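Local coordinates for protein Agap007691-pb (Anopheles gambiae, PDB 5C98) that belongs to the serpin family and may act as an inhibitor of serine proteases, although its function has not been established, at residues Asp246-Leu250 with Arg251-Asn255. Sequence-based numbering, arbitrary orientation.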
# COMPACT_ATOMS: atom_id res chain seq x y z
N ASP A 246 14.96 -3.07 -22.23
CA ASP A 246 14.33 -2.86 -23.52
C ASP A 246 13.84 -4.18 -24.09
O ASP A 246 14.47 -5.23 -23.90
CB ASP A 246 15.32 -2.23 -24.49
CG ASP A 246 15.59 -0.79 -24.17
OD1 ASP A 246 14.65 0.03 -24.29
OD2 ASP A 246 16.71 -0.47 -23.75
N GLY A 247 12.72 -4.13 -24.80
CA GLY A 247 12.10 -5.31 -25.37
C GLY A 247 11.34 -6.17 -24.39
O GLY A 247 10.93 -7.28 -24.74
N THR A 248 11.17 -5.70 -23.15
CA THR A 248 10.45 -6.45 -22.12
C THR A 248 9.37 -5.55 -21.55
O THR A 248 9.63 -4.39 -21.22
CB THR A 248 11.40 -6.86 -21.00
OG1 THR A 248 12.50 -7.59 -21.55
CG2 THR A 248 10.69 -7.72 -19.97
N GLU A 249 8.17 -6.10 -21.43
CA GLU A 249 7.03 -5.39 -20.89
C GLU A 249 7.07 -5.40 -19.36
O GLU A 249 7.49 -6.38 -18.75
CB GLU A 249 5.75 -6.12 -21.32
CG GLU A 249 5.43 -6.11 -22.80
CD GLU A 249 4.95 -4.77 -23.27
OE1 GLU A 249 4.20 -4.11 -22.51
OE2 GLU A 249 5.33 -4.38 -24.38
N LEU A 250 6.63 -4.31 -18.74
CA LEU A 250 6.53 -4.27 -17.29
C LEU A 250 5.68 -5.41 -16.77
O LEU A 250 6.00 -5.99 -15.74
CB LEU A 250 6.04 -2.91 -16.83
CG LEU A 250 5.90 -2.80 -15.31
CD1 LEU A 250 7.24 -2.99 -14.59
CD2 LEU A 250 5.29 -1.46 -14.92
N ARG A 251 4.61 -5.78 -17.48
CA ARG A 251 3.75 -6.86 -17.00
C ARG A 251 4.54 -8.14 -16.77
O ARG A 251 4.23 -8.92 -15.85
CB ARG A 251 2.64 -7.13 -18.00
CG ARG A 251 1.58 -8.09 -17.52
CD ARG A 251 0.53 -8.27 -18.61
NE ARG A 251 1.11 -8.92 -19.79
CZ ARG A 251 1.59 -8.30 -20.86
NH1 ARG A 251 1.57 -6.98 -20.95
NH2 ARG A 251 2.10 -9.01 -21.85
N GLN A 252 5.57 -8.39 -17.58
CA GLN A 252 6.37 -9.59 -17.39
C GLN A 252 7.11 -9.56 -16.05
O GLN A 252 7.21 -10.57 -15.36
CB GLN A 252 7.36 -9.76 -18.54
CG GLN A 252 8.09 -11.08 -18.51
CD GLN A 252 9.17 -11.17 -19.58
OE1 GLN A 252 8.96 -10.78 -20.72
NE2 GLN A 252 10.33 -11.69 -19.19
N ILE A 253 7.66 -8.40 -15.68
CA ILE A 253 8.34 -8.29 -14.39
C ILE A 253 7.34 -8.45 -13.26
O ILE A 253 7.58 -9.16 -12.29
CB ILE A 253 9.06 -6.92 -14.30
CG1 ILE A 253 10.40 -6.91 -15.06
CG2 ILE A 253 9.37 -6.54 -12.85
CD1 ILE A 253 10.35 -7.17 -16.52
N VAL A 254 6.20 -7.76 -13.35
CA VAL A 254 5.23 -7.78 -12.28
C VAL A 254 4.72 -9.20 -12.06
O VAL A 254 4.59 -9.65 -10.92
CB VAL A 254 4.04 -6.86 -12.62
CG1 VAL A 254 2.87 -7.08 -11.62
CG2 VAL A 254 4.47 -5.43 -12.62
N ASN A 255 4.47 -9.94 -13.14
CA ASN A 255 3.94 -11.28 -12.97
C ASN A 255 5.02 -12.28 -12.57
O ASN A 255 4.72 -13.30 -11.93
CB ASN A 255 3.24 -11.72 -14.24
CG ASN A 255 1.86 -11.14 -14.34
OD1 ASN A 255 1.16 -11.02 -13.33
ND2 ASN A 255 1.45 -10.77 -15.54
O HOH W 1 3.37 -4.10 -19.73
O HOH W 2 7.84 -8.96 -22.15
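OE1 of Q252 and the backbone N of E249 share one water, which donates to the former at 2.6 Å and accepts from the latter, bridging the first turn of helix 250-256 to its N-cap residue. In this serpin the short helix follows strand 237-244, and a second water accepts from R251 N and donates to OE1 of the N-cap residue E249 at 2.9 Å. The bend of the E249 chain at chi2 (-73°) goes with its carboxylate lying near R251, where this water joins OE1 to R251 N. E249 OE1 also lies 4.2 Å from NH1 of R251, too far for a salt bridge, though the opposite charges probably favour each other, with the carboxylate and guanidinium planes 23° apart; R251 NH1 instead forms a salt bridge with E35. Within the backbone, Q252 N reaches E249 O in a weak bond with an N-H...O angle of 135°, whereas V254 N donates to L250 O in a nearly straight 3.0 Å bond, an i to i+4 bond of the helix. On the buried face, L250 packs obliquely against V254, CG to CG2 at 4.0 Å, and both side chains rest on Y33 and M355. The methyl CG2 of T248, anti to the backbone N, meets OE1 of Q252 and lies 3.5 Å from I253 CD1, the T248 and I253 side chains crossing at about a right angle.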